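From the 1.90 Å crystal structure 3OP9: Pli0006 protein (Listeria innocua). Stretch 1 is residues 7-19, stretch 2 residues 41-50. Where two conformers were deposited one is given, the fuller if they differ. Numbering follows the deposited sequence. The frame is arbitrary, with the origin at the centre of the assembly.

Stretch 1 7-19: QHQFAENLSRLKK
Stretch 2 (41-50) YYMSGETKPD

How do the two backbones lie against each other? Stretch 1 begins as an extended lead of Gln-7 and His-8, reaches the N-cap at Gln-9, and from Phe-10 to Lys-19 runs as regular helix, phi near -65° and psi near -42°, with i to i+4 bonds such as Leu-14 N to Phe-10 O at 2.8 Å. Stretch 2 enters as the last turn of a helix, running end-on toward the first helix's flank near Ala-11, leaves helical geometry at Gly-45 (phi 80°, psi 11°), and turns back through Glu-46 into extended Thr-47, Lys-48 and Pro-49, the last two lying by the N-terminal end of that helix, near His-8 and Phe-10. The register is set by Ala-11 and Met-43, whose CA atoms stand 4.6 Å apart. No hydrogen bond crosses the contact, so shape carries it, burying 510 Å² over both sides.

Why can the backbones come so close at Ala-11? Its side chain is a single methyl, pointing toward the other stretch and settling among main-chain atoms where the second helix ends. Ala-11 CB lies 3.2 Å from Tyr-42 O, 3.5 Å from Met-43 O and 3.6 Å from Gly-45 N, while Ala-11 CA makes a CA-H...O contact of 3.5 Å with Tyr-42 O. Positive phi by itself favours glycine at Gly-45; an ideal CB there would come 3.6 Å from Ala-11 CB, a tight fit. The turn itself is held loosely, by weak bonds from Gly-45 N to Tyr-42 O (3.2 Å) and Glu-46 N to Tyr-41 O (2.9 Å).

What does the selenomethionine, Met-43, fill? It fills the groove on the first helix walled by Leu-14, Ser-15 and Lys-18. Its CA-to-CB bond points sideways, but the chain (chi1 m, chi2 m, chi3 t) brings its end nearer, and the other stretch covers 123 Å² of the residue, the largest share of any. Met-43 CE rests 3.4 Å from Leu-14 CG and 4.0 Å from Lys-18 CB, one helical turn farther along. Ser-15, chi1 m, lies beside the same residue, its OG 3.7 Å from Met-43 CB. That hydroxyl donates to its own helix, Ser-15 OG to Ala-11 O at 2.8 Å, which satisfies its proton locally.

Where do the bulkier apolar side chains meet? Phe-10 (chi1 t, chi2 66°) and Leu-14 (chi1 t, chi2 p), a turn apart and both directed toward stretch 2, converge on Tyr-42, which has chi1 m. Phe-10 CE2 is 4.1 Å and Leu-14 CD2 3.8 Å from Tyr-42 CB. Phe-10 CE2 also reaches Pro-49 CD at 3.4 Å, an oblique approach of the C-gamma endo ring, so the phenyl bridges the helix end and the extended segment beyond the turn.

How is the N-terminal margin closed? The CA-to-CB bond of His-8 (chi1 p, chi2 86°) points toward stretch 2, and Lys-48, whose CA-to-CB bond points sideways, brings its end nearer (chi1 m, chi2 117°, chi3 t, chi4 p): Lys-48 CE lies 3.5 Å from His-8 NE2, at the edge of the ring. The other ring nitrogen, His-8 ND1, accepts from Phe-10 N at 3.3 Å, steadying the ring at the start of the helix.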

# COMPACT_ATOMS: atom_id res chain seq x y z
N GLN A 7 5.70 -4.82 19.39
CA GLN A 7 6.84 -5.72 19.23
C GLN A 7 6.76 -6.47 17.88
O GLN A 7 5.74 -7.11 17.58
CB GLN A 7 6.89 -6.72 20.38
CG GLN A 7 8.16 -7.54 20.41
CD GLN A 7 9.38 -6.68 20.72
OE1 GLN A 7 9.35 -5.83 21.61
NE2 GLN A 7 10.46 -6.88 19.97
N HIS A 8 7.83 -6.41 17.08
CA HIS A 8 7.84 -7.12 15.79
C HIS A 8 7.73 -8.62 16.02
O HIS A 8 7.90 -9.09 17.15
CB HIS A 8 9.11 -6.82 15.00
CG HIS A 8 10.36 -7.35 15.63
ND1 HIS A 8 10.81 -8.64 15.42
CD2 HIS A 8 11.28 -6.75 16.43
CE1 HIS A 8 11.95 -8.82 16.07
NE2 HIS A 8 12.26 -7.69 16.68
N GLN A 9 7.46 -9.38 14.97
CA GLN A 9 7.31 -10.83 15.11
C GLN A 9 8.11 -11.54 14.02
O GLN A 9 7.63 -12.45 13.35
CB GLN A 9 5.84 -11.20 15.09
CG GLN A 9 5.12 -10.91 13.82
CD GLN A 9 3.64 -11.27 13.92
OE1 GLN A 9 2.95 -10.79 14.82
NE2 GLN A 9 3.17 -12.14 13.03
N PHE A 10 9.34 -11.10 13.81
CA PHE A 10 10.19 -11.71 12.79
C PHE A 10 10.38 -13.21 13.08
O PHE A 10 10.27 -14.04 12.19
CB PHE A 10 11.55 -11.02 12.73
CG PHE A 10 12.53 -11.74 11.84
CD1 PHE A 10 12.32 -11.83 10.46
CD2 PHE A 10 13.64 -12.38 12.39
CE1 PHE A 10 13.22 -12.50 9.63
CE2 PHE A 10 14.55 -13.05 11.58
CZ PHE A 10 14.34 -13.11 10.19
N ALA A 11 10.63 -13.58 14.33
CA ALA A 11 11.00 -14.97 14.57
C ALA A 11 9.78 -15.87 14.26
O ALA A 11 9.92 -16.95 13.67
CB ALA A 11 11.48 -15.17 15.99
N GLU A 12 8.60 -15.42 14.69
CA GLU A 12 7.34 -16.15 14.47
C GLU A 12 7.06 -16.26 12.96
O GLU A 12 6.66 -17.32 12.46
CB GLU A 12 6.18 -15.45 15.21
CG GLU A 12 4.81 -16.08 14.98
CD GLU A 12 3.68 -15.39 15.76
OE1 GLU A 12 3.96 -14.70 16.77
OE2 GLU A 12 2.50 -15.54 15.36
N ASN A 13 7.27 -15.16 12.24
CA ASN A 13 7.04 -15.12 10.79
C ASN A 13 8.01 -16.00 10.04
O ASN A 13 7.62 -16.73 9.13
CB ASN A 13 7.14 -13.69 10.26
CG ASN A 13 5.99 -12.83 10.70
OD1 ASN A 13 5.01 -13.35 11.23
ND2 ASN A 13 6.08 -11.54 10.45
N LEU A 14 9.28 -15.96 10.43
CA LEU A 14 10.25 -16.76 9.72
C LEU A 14 9.90 -18.24 9.98
O LEU A 14 10.00 -19.08 9.09
CB LEU A 14 11.67 -16.44 10.18
CG LEU A 14 12.73 -17.18 9.35
CD1 LEU A 14 12.66 -16.76 7.89
CD2 LEU A 14 14.11 -16.92 9.90
N SER A 15 9.47 -18.55 11.21
CA SER A 15 9.12 -19.92 11.56
C SER A 15 7.93 -20.41 10.71
O SER A 15 7.92 -21.54 10.24
CB SER A 15 8.82 -20.03 13.06
OG SER A 15 9.99 -19.77 13.85
N ARG A 16 6.95 -19.54 10.49
CA ARG A 16 5.79 -19.93 9.70
C ARG A 16 6.13 -20.06 8.21
O ARG A 16 5.57 -20.92 7.53
CB ARG A 16 4.65 -18.94 9.86
CG ARG A 16 3.41 -19.47 9.12
CD ARG A 16 2.21 -18.64 9.31
NE ARG A 16 1.72 -18.62 10.68
CZ ARG A 16 0.92 -19.54 11.22
NH1 ARG A 16 0.52 -20.60 10.53
NH2 ARG A 16 0.52 -19.39 12.47
N LEU A 17 7.02 -19.21 7.71
CA LEU A 17 7.48 -19.29 6.33
C LEU A 17 8.21 -20.61 6.11
O LEU A 17 7.98 -21.31 5.13
CB LEU A 17 8.41 -18.10 6.00
CG LEU A 17 7.68 -16.78 5.77
CD1 LEU A 17 8.67 -15.62 5.76
CD2 LEU A 17 6.86 -16.83 4.46
N LYS A 18 9.08 -20.96 7.05
CA LYS A 18 9.82 -22.20 6.99
C LYS A 18 8.87 -23.39 6.93
O LYS A 18 9.07 -24.33 6.13
CB LYS A 18 10.73 -22.32 8.22
CG LYS A 18 11.57 -23.59 8.26
CD LYS A 18 11.80 -24.04 9.69
CE LYS A 18 12.65 -25.30 9.76
NZ LYS A 18 13.14 -25.58 11.14
N LYS A 19 7.84 -23.34 7.75
CA LYS A 19 6.87 -24.43 7.83
C LYS A 19 6.07 -24.51 6.54
O LYS A 19 5.96 -25.56 5.93
CB LYS A 19 5.91 -24.21 9.01
CG LYS A 19 4.71 -25.19 9.01
CD LYS A 19 3.76 -24.98 10.19
CE LYS A 19 2.86 -23.75 10.02
NZ LYS A 19 1.83 -23.91 8.95
N TYR A 41 18.72 -19.76 15.66
CA TYR A 41 18.56 -18.65 16.59
C TYR A 41 17.64 -17.55 16.04
O TYR A 41 16.98 -16.89 16.82
CB TYR A 41 19.89 -18.04 16.96
CG TYR A 41 20.82 -19.02 17.66
CD1 TYR A 41 20.32 -20.07 18.46
CD2 TYR A 41 22.18 -18.91 17.52
CE1 TYR A 41 21.19 -20.97 19.10
CE2 TYR A 41 23.07 -19.80 18.16
CZ TYR A 41 22.57 -20.82 18.94
OH TYR A 41 23.46 -21.68 19.55
N TYR A 42 17.61 -17.33 14.73
CA TYR A 42 16.61 -16.42 14.15
C TYR A 42 15.22 -16.86 14.51
O TYR A 42 14.36 -16.02 14.85
CB TYR A 42 16.67 -16.40 12.63
CG TYR A 42 17.86 -15.72 12.01
CD1 TYR A 42 18.67 -14.87 12.75
CD2 TYR A 42 18.17 -15.96 10.69
CE1 TYR A 42 19.79 -14.25 12.14
CE2 TYR A 42 19.26 -15.36 10.09
CZ TYR A 42 20.06 -14.51 10.81
OH TYR A 42 21.13 -13.94 10.15
N MSE A 43 14.98 -18.16 14.39
CA MSE A 43 13.64 -18.75 14.54
C MSE A 43 13.16 -18.69 15.98
O MSE A 43 11.97 -18.59 16.24
CB MSE A 43 13.61 -20.21 14.07
CG MSE A 43 14.06 -20.44 12.64
SE MSE A 43 12.67 -20.27 11.27
CE MSE A 43 13.87 -20.31 9.72
N SER A 44 14.10 -18.77 16.92
CA SER A 44 13.76 -18.82 18.33
C SER A 44 13.75 -17.41 18.88
O SER A 44 13.38 -17.19 20.04
CB SER A 44 14.76 -19.68 19.09
OG SER A 44 16.03 -19.08 19.04
N GLY A 45 14.18 -16.46 18.06
CA GLY A 45 14.24 -15.06 18.44
C GLY A 45 15.46 -14.69 19.28
O GLY A 45 15.54 -13.60 19.83
N GLU A 46 16.41 -15.61 19.38
CA GLU A 46 17.59 -15.38 20.20
C GLU A 46 18.55 -14.40 19.55
O GLU A 46 19.37 -13.78 20.23
CB GLU A 46 18.29 -16.71 20.48
CG GLU A 46 17.53 -17.58 21.46
CD GLU A 46 18.29 -18.83 21.83
OE1 GLU A 46 19.03 -18.79 22.84
OE2 GLU A 46 18.16 -19.84 21.11
N THR A 47 18.45 -14.26 18.24
CA THR A 47 19.34 -13.38 17.50
C THR A 47 18.57 -12.89 16.27
O THR A 47 17.71 -13.62 15.78
CB THR A 47 20.63 -14.08 17.06
OG1 THR A 47 21.70 -13.13 16.93
CG2 THR A 47 20.43 -14.80 15.73
N LYS A 48 18.89 -11.69 15.79
CA LYS A 48 18.18 -11.09 14.65
C LYS A 48 19.14 -10.78 13.51
O LYS A 48 20.30 -10.47 13.75
CB LYS A 48 17.48 -9.80 15.06
CG LYS A 48 16.30 -9.98 16.01
CD LYS A 48 16.58 -9.30 17.34
CE LYS A 48 15.30 -8.85 18.02
NZ LYS A 48 14.66 -9.93 18.82
N PRO A 49 18.65 -10.83 12.26
CA PRO A 49 19.50 -10.58 11.09
C PRO A 49 19.72 -9.10 10.86
O PRO A 49 18.94 -8.28 11.33
CB PRO A 49 18.69 -11.18 9.94
CG PRO A 49 17.26 -10.93 10.36
CD PRO A 49 17.23 -11.01 11.88
N ASP A 50 20.78 -8.75 10.14
CA ASP A 50 21.00 -7.36 9.78
C ASP A 50 20.19 -7.07 8.53
O ASP A 50 19.62 -7.99 7.94
CB ASP A 50 22.49 -7.05 9.57
CG ASP A 50 23.13 -7.90 8.49
OD1 ASP A 50 22.41 -8.41 7.61
OD2 ASP A 50 24.37 -8.04 8.49